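Local structure of beta-N-acetylglucosaminidase-like protein Glycoside hydrolase family 20 (Flavobacterium johnsoniae, 6YHH) at residues V160-V163 with K164-D168; D324-P327 with K328-E331; T539-G543 with G544-Q548; K622-D625 with A626-L630. The protein probably hydrolyses terminal beta-linked N-acetylglucosamine from chitin fragments, as a family 20 chitobiase of a bacterial chitin-degrading system. One frame throughout, in Å; residues are numbered along the deposited sequence. Where two conformers were deposited one is given.

Interaction 1. Residues V160-V163 with K164-D168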
loop_
_atom_site.group_PDB
_atom_site.type_symbol
_atom_site.label_atom_id
_atom_site.label_comp_id
_atom_site.label_asym_id
_atom_site.label_seq_id
_atom_site.Cartn_x
_atom_site.Cartn_y
_atom_site.Cartn_z
ATOM N N VAL A 160 2.761 -2.168 -10.209
ATOM C CA VAL A 160 3.746 -1.099 -10.217
ATOM C C VAL A 160 4.083 -0.641 -8.833
ATOM O O VAL A 160 5.285 -0.407 -8.529
ATOM C CB VAL A 160 3.254 0.053 -11.099
ATOM C CG1 VAL A 160 4.059 1.302 -10.842
ATOM C CG2 VAL A 160 3.234 -0.366 -12.547
ATOM N N ASP A 161 3.091 -0.469 -7.932
ATOM C CA ASP A 161 3.406 0.036 -6.591
ATOM C C ASP A 161 4.356 -0.880 -5.800
ATOM O O ASP A 161 5.186 -0.416 -5.009
ATOM C CB ASP A 161 2.155 0.359 -5.753
ATOM C CG ASP A 161 1.251 -0.844 -5.526
ATOM O OD1 ASP A 161 0.835 -1.439 -6.455
ATOM O OD2 ASP A 161 0.940 -1.103 -4.364
ATOM N N VAL A 162 4.171 -2.191 -5.973
ATOM C CA VAL A 162 5.038 -3.144 -5.284
ATOM C C VAL A 162 6.455 -3.010 -5.790
ATOM O O VAL A 162 7.427 -2.982 -4.998
ATOM C CB VAL A 162 4.593 -4.591 -5.541
ATOM C CG1 VAL A 162 5.530 -5.577 -4.861
ATOM C CG2 VAL A 162 3.148 -4.842 -5.004
ATOM N N VAL A 163 6.616 -2.885 -7.106
ATOM C CA VAL A 163 7.942 -2.808 -7.720
ATOM C C VAL A 163 8.637 -1.528 -7.234
ATOM O O VAL A 163 9.815 -1.567 -6.806
ATOM C CB VAL A 163 7.806 -2.814 -9.258
ATOM C CG1 VAL A 163 9.161 -2.539 -9.910
ATOM C CG2 VAL A 163 7.216 -4.129 -9.739
ATOM N N LYS A 164 7.929 -0.394 -7.261
ATOM C CA LYS A 164 8.508 0.866 -6.868
ATOM C C LYS A 164 8.986 0.853 -5.413
ATOM O O LYS A 164 10.130 1.244 -5.125
ATOM C CB LYS A 164 7.573 2.045 -7.105
ATOM C CG LYS A 164 7.385 2.417 -8.562
ATOM C CD LYS A 164 6.449 3.577 -8.707
ATOM C CE LYS A 164 6.396 4.091 -10.111
ATOM N NZ LYS A 164 5.619 5.388 -10.260
ATOM N N ARG A 165 8.151 0.402 -4.479
ATOM C CA ARG A 165 8.600 0.496 -3.091
ATOM C C ARG A 165 9.748 -0.458 -2.858
ATOM O O ARG A 165 10.623 -0.234 -1.947
ATOM C CB ARG A 165 7.499 0.280 -2.078
ATOM C CG ARG A 165 6.813 -1.074 -2.075
ATOM C CD ARG A 165 5.682 -1.139 -1.077
ATOM N NE ARG A 165 5.059 -2.442 -0.997
ATOM C CZ ARG A 165 3.887 -2.789 -1.553
ATOM N NH1 ARG A 165 3.433 -4.007 -1.453
ATOM N NH2 ARG A 165 3.177 -1.884 -2.241
ATOM N N ASN A 166 9.741 -1.600 -3.521
ATOM C CA ASN A 166 10.867 -2.521 -3.348
ATOM C C ASN A 166 12.187 -1.944 -3.920
ATOM O O ASN A 166 13.227 -2.225 -3.380
ATOM C CB ASN A 166 10.490 -3.896 -3.873
ATOM C CG ASN A 166 9.711 -4.666 -2.825
ATOM O OD1 ASN A 166 8.426 -4.580 -2.714
ATOM N ND2 ASN A 166 10.438 -5.355 -2.014
ATOM N N LEU A 167 12.117 -1.175 -4.993
ATOM C CA LEU A 167 13.284 -0.482 -5.485
ATOM C C LEU A 167 13.761 0.488 -4.409
ATOM O O LEU A 167 14.985 0.595 -4.162
ATOM C CB LEU A 167 12.954 0.271 -6.794
ATOM C CG LEU A 167 12.845 -0.671 -7.973
ATOM C CD1 LEU A 167 12.184 0.011 -9.212
ATOM C CD2 LEU A 167 14.171 -1.317 -8.340
ATOM N N ASP A 168 12.851 1.198 -3.710
ATOM C CA ASP A 168 13.309 2.056 -2.597
ATOM C C ASP A 168 13.993 1.232 -1.512
ATOM O O ASP A 168 15.003 1.691 -0.944
ATOM C CB ASP A 168 12.142 2.844 -2.012
ATOM C CG ASP A 168 11.657 3.952 -2.966
ATOM O OD1 ASP A 168 12.508 4.822 -3.287
ATOM O OD2 ASP A 168 10.505 3.958 -3.323
#
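Asp161 and Arg165, one helical turn apart, run side by side at the start of helix 160-172. Both side chains put CG between the backbone N and the carbonyl carbon (chi1 60° and 62°), a first torsion seldom used within helices. For Arg165 it draws the chain back along the preceding turn: Arg165 CG packs against Asp161 O at 3.4 Å, and the extended remainder brings the guanidinium over Val162, whose CA lies above one face near its rim. Val162 CG2 touches Arg165 NH1 at 3.7 Å. At the guanidinium edge, Arg165 NH2 meets Asp161 OD2 at 3.2 Å, a salt bridge whose hydrogen bond is bent and weak, with the carboxylate and guanidinium planes 61° apart. The stronger polar partner of Arg165 is Asp461, paired with NE. The Lys164 side chain lies on another side of the helix, its straight methylene chain alongside Val160, with Lys164 CE 3.7 Å from Val160 CG1. Val163 CG1 reaches Leu167 CD1 at 4.0 Å. Beneath them run ordinary helical bonds, such as Lys164 N to Val160 O at 2.9 Å. The helix is the crossover of the beta-alpha-beta unit formed by strands 146-152 and 177-184, and Val163 and Leu167 face the barrel, both resting on Phe178 of strand 177-184. Asp161 also packs against Asp161 of the second subunit. With two carboxylates at its guanidinium, Arg165 probably offsets negative charge near that interface while linking this helix to helix 460-464.

Interaction 2. Residues D324-P327 with K328-E331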
loop_
_atom_site.group_PDB
_atom_site.type_symbol
_atom_site.label_atom_id
_atom_site.label_comp_id
_atom_site.label_asym_id
_atom_site.label_seq_id
_atom_site.Cartn_x
_atom_site.Cartn_y
_atom_site.Cartn_z
ATOM N N ASP A 324 12.693 -35.277 -26.164
ATOM C CA ASP A 324 13.021 -36.708 -26.321
ATOM C C ASP A 324 12.021 -37.402 -27.249
ATOM O O ASP A 324 12.396 -38.325 -27.973
ATOM C CB ASP A 324 13.001 -37.373 -24.961
ATOM C CG ASP A 324 14.147 -37.008 -24.078
ATOM O OD1 ASP A 324 15.152 -36.431 -24.501
ATOM O OD2 ASP A 324 13.994 -37.379 -22.872
ATOM N N ALA A 325 10.762 -37.012 -27.200
ATOM C CA ALA A 325 9.693 -37.709 -27.919
ATOM C C ALA A 325 9.549 -37.233 -29.328
ATOM O O ALA A 325 8.885 -37.877 -30.079
ATOM C CB ALA A 325 8.389 -37.463 -27.211
ATOM N N ASN A 326 10.135 -36.095 -29.710
ATOM C CA ASN A 326 9.794 -35.469 -30.965
ATOM C C ASN A 326 10.826 -35.913 -31.994
ATOM O O ASN A 326 11.988 -35.562 -31.926
ATOM C CB ASN A 326 9.804 -33.948 -30.796
ATOM C CG ASN A 326 9.399 -33.200 -32.067
ATOM O OD1 ASN A 326 9.803 -33.589 -33.181
ATOM N ND2 ASN A 326 8.636 -32.104 -31.932
ATOM N N PRO A 327 10.408 -36.733 -32.971
ATOM C CA PRO A 327 11.346 -37.209 -33.988
ATOM C C PRO A 327 12.106 -36.114 -34.777
ATOM O O PRO A 327 13.272 -36.292 -35.086
ATOM C CB PRO A 327 10.393 -37.978 -34.931
ATOM C CG PRO A 327 9.253 -38.333 -34.131
ATOM C CD PRO A 327 9.037 -37.188 -33.222
ATOM N N LYS A 328 11.475 -34.967 -35.025
ATOM C CA LYS A 328 12.110 -33.835 -35.666
ATOM C C LYS A 328 13.205 -33.227 -34.854
ATOM O O LYS A 328 14.223 -32.824 -35.411
ATOM C CB LYS A 328 11.131 -32.742 -36.022
ATOM C CG LYS A 328 10.198 -33.225 -37.102
ATOM C CD LYS A 328 9.035 -32.317 -37.400
ATOM C CE LYS A 328 8.605 -32.549 -38.855
ATOM N NZ LYS A 328 7.194 -32.195 -39.017
ATOM N N ILE A 329 13.000 -33.107 -33.539
ATOM C CA ILE A 329 14.020 -32.562 -32.661
ATOM C C ILE A 329 15.161 -33.577 -32.595
ATOM O O ILE A 329 16.325 -33.222 -32.577
ATOM C CB ILE A 329 13.409 -32.237 -31.282
ATOM C CG1 ILE A 329 12.374 -31.094 -31.488
ATOM C CG2 ILE A 329 14.501 -31.882 -30.241
ATOM C CD1 ILE A 329 11.615 -30.635 -30.261
ATOM N N GLN A 330 14.834 -34.877 -32.564
ATOM C CA GLN A 330 15.910 -35.887 -32.602
ATOM C C GLN A 330 16.728 -35.838 -33.877
ATOM O O GLN A 330 17.965 -35.955 -33.791
ATOM C CB GLN A 330 15.332 -37.277 -32.328
ATOM C CG GLN A 330 14.686 -37.436 -30.954
ATOM C CD GLN A 330 15.569 -36.948 -29.828
ATOM O OE1 GLN A 330 15.193 -36.041 -29.056
ATOM N NE2 GLN A 330 16.783 -37.512 -29.732
ATOM N N GLU A 331 16.113 -35.653 -35.037
ATOM C CA GLU A 331 16.892 -35.449 -36.276
ATOM C C GLU A 331 17.754 -34.223 -36.230
ATOM O O GLU A 331 18.863 -34.207 -36.768
ATOM C CB GLU A 331 16.002 -35.361 -37.503
ATOM C CG GLU A 331 15.509 -36.656 -38.095
ATOM C CD GLU A 331 16.637 -37.569 -38.537
ATOM O OE1 GLU A 331 17.309 -37.230 -39.547
ATOM O OE2 GLU A 331 16.869 -38.565 -37.837
#
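Asn326 grips the backbone of the next turn through its side-chain oxygen. Asn326 OD1 takes Lys328 N at 2.8 Å, a weak bond because the N-H points well off the acceptor (124°), and Ile329 N at 3.3 Å in a straighter one, the second donor standing above the amide plane and not on a lone pair. CG lies opposite the backbone N (chi1 -178°), which turns the amide back over the first N-H groups of the helix. The main chain adds Gln330 N to Asn326 O at 3.0 Å and Glu331 N to Pro327 O at 2.9 Å, the first rungs of the helical ladder. This is an N-cap at the break between helix 321-325 and helix 327-335: Asn326 leaves helical geometry after one helix and caps the next, with Pro327, which has no N-H to satisfy, taking the first position after the cap. The other end of the amide is engaged too, ND2 donating to Ser249 O of a loop. An alanine here would remove OD1 and ND2, and would probably leave the N-H groups of Lys328 and Ile329 without their cap and Ser249 O without this donor. Apolar contact comes from Ile329, which crosses the amide at about a right angle: Ile329 CG1 lies 3.7 Å from Asn326 CG, and Ile329 CD1 sits 3.8 Å from Asn326 CB. Beyond Asn326, the buried Ile329 side chain packs on loop residues Ser249, Asp285 and Ser287.

Interaction 3. Residues T539-G543 with G544-Q548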
loop_
_atom_site.group_PDB
_atom_site.type_symbol
_atom_site.label_atom_id
_atom_site.label_comp_id
_atom_site.label_asym_id
_atom_site.label_seq_id
_atom_site.Cartn_x
_atom_site.Cartn_y
_atom_site.Cartn_z
ATOM N N THR A 539 7.067 -27.848 1.290
ATOM C CA THR A 539 6.090 -28.519 2.055
ATOM C C THR A 539 4.819 -27.764 2.352
ATOM O O THR A 539 3.829 -28.333 2.869
ATOM C CB THR A 539 6.712 -29.027 3.376
ATOM O OG1 THR A 539 7.127 -27.923 4.214
ATOM C CG2 THR A 539 7.914 -29.885 3.080
ATOM N N ARG A 540 4.772 -26.469 2.109
ATOM C CA ARG A 540 3.526 -25.745 2.280
ATOM C C ARG A 540 2.499 -26.099 1.197
ATOM O O ARG A 540 1.331 -26.341 1.519
ATOM C CB ARG A 540 3.728 -24.212 2.329
ATOM C CG ARG A 540 2.406 -23.413 2.373
ATOM C CD ARG A 540 2.530 -21.972 2.882
ATOM N NE ARG A 540 1.191 -21.391 2.838
ATOM C CZ ARG A 540 0.872 -20.106 2.838
ATOM N NH1 ARG A 540 1.785 -19.181 3.010
ATOM N NH2 ARG A 540 -0.372 -19.713 2.800
ATOM N N ASN A 541 2.924 -26.062 -0.045
ATOM C CA ASN A 541 2.032 -26.338 -1.208
ATOM C C ASN A 541 2.456 -27.685 -1.745
ATOM O O ASN A 541 3.217 -27.753 -2.731
ATOM C CB ASN A 541 2.253 -25.257 -2.204
ATOM C CG ASN A 541 1.318 -25.359 -3.396
ATOM O OD1 ASN A 541 0.399 -26.153 -3.387
ATOM N ND2 ASN A 541 1.609 -24.622 -4.456
ATOM N N LYS A 542 2.020 -28.748 -1.102
ATOM C CA LYS A 542 2.560 -30.059 -1.423
ATOM C C LYS A 542 2.202 -30.443 -2.839
ATOM O O LYS A 542 1.043 -30.413 -3.231
ATOM C CB LYS A 542 2.059 -31.097 -0.444
ATOM C CG LYS A 542 2.470 -30.759 0.967
ATOM C CD LYS A 542 1.888 -31.701 2.009
ATOM C CE LYS A 542 2.497 -31.430 3.370
ATOM N NZ LYS A 542 2.083 -30.142 3.939
ATOM N N GLY A 543 3.208 -30.815 -3.613
ATOM C CA GLY A 543 2.984 -31.190 -5.003
ATOM C C GLY A 543 2.619 -30.065 -5.911
ATOM O O GLY A 543 2.284 -30.311 -7.120
ATOM N N GLY A 544 2.541 -28.845 -5.366
ATOM C CA GLY A 544 2.172 -27.700 -6.212
ATOM C C GLY A 544 0.702 -27.556 -6.469
ATOM O O GLY A 544 0.296 -26.563 -7.091
ATOM N N THR A 545 -0.147 -28.445 -5.937
ATOM C CA THR A 545 -1.559 -28.514 -6.245
ATOM C C THR A 545 -2.459 -28.089 -5.087
ATOM O O THR A 545 -3.690 -28.052 -5.254
ATOM C CB THR A 545 -1.940 -29.919 -6.728
ATOM O OG1 THR A 545 -1.632 -30.840 -5.682
ATOM C CG2 THR A 545 -1.097 -30.204 -8.012
ATOM N N GLU A 546 -1.907 -27.813 -3.917
ATOM C CA GLU A 546 -2.716 -27.374 -2.795
ATOM C C GLU A 546 -3.145 -25.931 -2.844
ATOM O O GLU A 546 -4.185 -25.550 -2.209
ATOM C CB GLU A 546 -1.979 -27.634 -1.474
ATOM C CG GLU A 546 -1.804 -29.140 -1.241
ATOM C CD GLU A 546 -1.219 -29.469 0.111
ATOM O OE1 GLU A 546 -0.348 -28.774 0.593
ATOM O OE2 GLU A 546 -1.647 -30.459 0.813
ATOM N N TYR A 547 -2.320 -25.095 -3.501
ATOM C CA TYR A 547 -2.675 -23.680 -3.710
ATOM C C TYR A 547 -2.514 -23.401 -5.204
ATOM O O TYR A 547 -1.487 -23.741 -5.795
ATOM C CB TYR A 547 -1.687 -22.787 -3.046
ATOM C CG TYR A 547 -1.634 -22.830 -1.487
ATOM C CD1 TYR A 547 -1.000 -23.861 -0.808
ATOM C CD2 TYR A 547 -2.235 -21.865 -0.743
ATOM C CE1 TYR A 547 -0.937 -23.902 0.568
ATOM C CE2 TYR A 547 -2.188 -21.903 0.642
ATOM C CZ TYR A 547 -1.532 -22.881 1.295
ATOM O OH TYR A 547 -1.404 -22.855 2.711
ATOM N N GLN A 548 -3.492 -22.718 -5.758
ATOM C CA GLN A 548 -3.404 -22.184 -7.066
ATOM C C GLN A 548 -2.969 -20.733 -7.025
ATOM O O GLN A 548 -2.921 -20.108 -5.993
ATOM C CB GLN A 548 -4.796 -22.245 -7.741
ATOM C CG GLN A 548 -5.109 -23.679 -8.203
ATOM C CD GLN A 548 -5.279 -24.645 -7.073
ATOM O OE1 GLN A 548 -6.117 -24.438 -6.167
ATOM N NE2 GLN A 548 -4.418 -25.626 -7.023
#
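Asn541 O receives Gly544 N at 2.9 Å, closing a type II beta turn with Lys542 and Gly543 at its corners. Gly543 has the positive phi (70°) expected at the third position, and Gly544 repeats it (80°); a CB on Gly544 would collide with Gly543 O. The chain then doubles back in the long loop between strand 532-534 and helix 556-559, with Gly544 about 12 Å from the side chain of Glu317, the predicted proton donor. The side chain of Asn541 holds the returning part of the loop: Asn541 OD1 accepts Tyr547 N at 2.9 Å, from above the amide plane, and Glu546 N more weakly. Glu546 replies in the other direction, its OE1 taking Lys542 N at 2.9 Å from above the carboxylate plane. Tyr547 lies with its ring edge toward Asn541 OD1 and its ring nearly perpendicular (83°) to the guanidinium of Arg540. Phe553 of the same chain and Phe59 of the second subunit also meet this ring. Asp558 pairs with Arg540 NH2 and Asp659 with the tyrosine hydroxyl. In the plane of the guanidinium, Arg540 NE donates to Tyr547 OH at 3.0 Å.

Interaction 4. Residues K622-D625 with A626-L630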
loop_
_atom_site.group_PDB
_atom_site.type_symbol
_atom_site.label_atom_id
_atom_site.label_comp_id
_atom_site.label_asym_id
_atom_site.label_seq_id
_atom_site.Cartn_x
_atom_site.Cartn_y
_atom_site.Cartn_z
ATOM N N LYS A 622 -2.182 -27.941 21.606
ATOM C CA LYS A 622 -0.999 -28.741 21.835
ATOM C C LYS A 622 0.103 -28.021 22.610
ATOM O O LYS A 622 0.734 -28.569 23.570
ATOM C CB LYS A 622 -0.482 -29.338 20.529
ATOM C CG LYS A 622 -1.382 -30.393 19.938
ATOM C CD LYS A 622 -1.153 -30.687 18.448
ATOM C CE LYS A 622 -2.239 -31.717 18.038
ATOM N NZ LYS A 622 -2.107 -32.283 16.669
ATOM N N LEU A 623 0.333 -26.744 22.272
ATOM C CA LEU A 623 1.320 -25.961 23.008
ATOM C C LEU A 623 0.879 -25.658 24.464
ATOM O O LEU A 623 1.712 -25.713 25.406
ATOM C CB LEU A 623 1.596 -24.630 22.250
ATOM C CG LEU A 623 2.630 -23.756 22.825
ATOM C CD1 LEU A 623 3.972 -24.465 22.926
ATOM C CD2 LEU A 623 2.740 -22.413 22.059
ATOM N N SER A 624 -0.402 -25.349 24.677
ATOM C CA SER A 624 -0.975 -25.051 25.976
ATOM C C SER A 624 -0.878 -26.283 26.809
ATOM O O SER A 624 -0.472 -26.202 27.992
ATOM C CB SER A 624 -2.441 -24.614 25.852
ATOM O OG SER A 624 -2.970 -24.411 27.200
ATOM N N ASP A 625 -1.221 -27.409 26.233
ATOM C CA ASP A 625 -1.123 -28.698 27.023
ATOM C C ASP A 625 0.284 -28.962 27.471
ATOM O O ASP A 625 0.505 -29.304 28.649
ATOM C CB ASP A 625 -1.666 -29.896 26.245
ATOM C CG ASP A 625 -3.167 -29.886 26.073
ATOM O OD1 ASP A 625 -3.927 -29.141 26.699
ATOM O OD2 ASP A 625 -3.636 -30.660 25.249
ATOM N N ALA A 626 1.263 -28.857 26.572
ATOM C CA ALA A 626 2.664 -29.035 26.933
ATOM C C ALA A 626 3.086 -28.012 27.994
ATOM O O ALA A 626 3.819 -28.364 28.953
ATOM C CB ALA A 626 3.553 -28.994 25.717
ATOM N N SER A 627 2.665 -26.754 27.824
ATOM C CA SER A 627 3.012 -25.667 28.760
ATOM C C SER A 627 2.514 -25.994 30.179
ATOM O O SER A 627 3.276 -25.837 31.153
ATOM C CB SER A 627 2.459 -24.349 28.262
ATOM O OG SER A 627 3.067 -23.962 27.030
ATOM N N GLN A 628 1.275 -26.455 30.270
ATOM C CA GLN A 628 0.684 -26.779 31.581
ATOM C C GLN A 628 1.519 -27.842 32.278
ATOM O O GLN A 628 1.759 -27.765 33.500
ATOM C CB GLN A 628 -0.792 -27.257 31.437
ATOM C CG GLN A 628 -1.778 -26.152 31.080
ATOM C CD GLN A 628 -3.194 -26.638 30.609
ATOM O OE1 GLN A 628 -3.923 -27.213 31.364
ATOM N NE2 GLN A 628 -3.604 -26.252 29.421
ATOM N N GLU A 629 1.913 -28.847 31.549
ATOM C CA GLU A 629 2.658 -29.978 32.169
ATOM C C GLU A 629 4.110 -29.575 32.518
ATOM O O GLU A 629 4.678 -29.889 33.639
ATOM C CB GLU A 629 2.599 -31.232 31.310
ATOM C CG GLU A 629 3.134 -32.505 32.006
ATOM C CD GLU A 629 2.219 -32.924 33.160
ATOM O OE1 GLU A 629 0.985 -32.827 33.016
ATOM O OE2 GLU A 629 2.759 -33.361 34.204
ATOM N N LEU A 630 4.752 -28.833 31.611
ATOM C CA LEU A 630 6.076 -28.379 31.856
ATOM C C LEU A 630 6.150 -27.399 33.032
ATOM O O LEU A 630 7.207 -27.334 33.710
ATOM C CB LEU A 630 6.695 -27.746 30.613
ATOM C CG LEU A 630 6.971 -28.797 29.526
ATOM C CD1 LEU A 630 7.300 -28.175 28.165
ATOM C CD2 LEU A 630 8.106 -29.719 29.899
#
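Gln628 reaches back along the preceding turn of helix 617-634 to Ser624. Its CB lies 3.6 Å from Ser624 O, the carbonyl that also accepts Gln628 N, and Gln628 CG comes to 3.4 Å from the same oxygen. The chain stays extended through chi2, Gln628 CD passing 3.8 Å from Ser624 O, and the amide is then turned so that Gln628 NE2 finds Ser624 OG at 3.0 Å, close to the amide plane. A weaker bond, 3.4 Å long, runs from Gln628 NE2 to Ser624 O. The serine hydroxyl is within reach because OG stands opposite its backbone N (chi1 177°), beside its own carbonyl. A valine in place of Ser624 would remove OG, and would probably leave the Gln628 amide with just the weak bond to the carbonyl within this turn and freer to rotate. Asp625, next to this pair, has its polar partner in Lys621. One residue earlier on each side of the turn, Ser627 OG donates to Leu623 O at 2.7 Å while Ser627 N reaches that oxygen from the opposite face. Leu623 and Ser627 both pack on Trp596 of helix 583-607, and Ala626 on Ile649 of helix 642-650. A serine hydroxyl returned to the carbonyl four residues back is a familiar way to satisfy a buried polar side chain within an alpha-helix, here in the helical C-terminal region.

The four contacts follow one another along the chain without touching. Interactions 1 and 2 both belong to the catalytic domain, a TIM barrel: interaction 1 on the crossover helix 160-172 near the dimer contact, interaction 2 at the junction of helices 321-325 and 327-335, their centres about 44 Å apart. Interaction 3 lies in the loop between strand 532-534 and helix 556-559, about 28 Å from interaction 1 between centres, and it too meets the second subunit. Interaction 4, on helix 617-634, is about 61 Å between centres from interaction 2. Each is thus a local contact in a different part of the fold: a barrel crossover helix, a peripheral helix junction, a loop and a C-terminal helix.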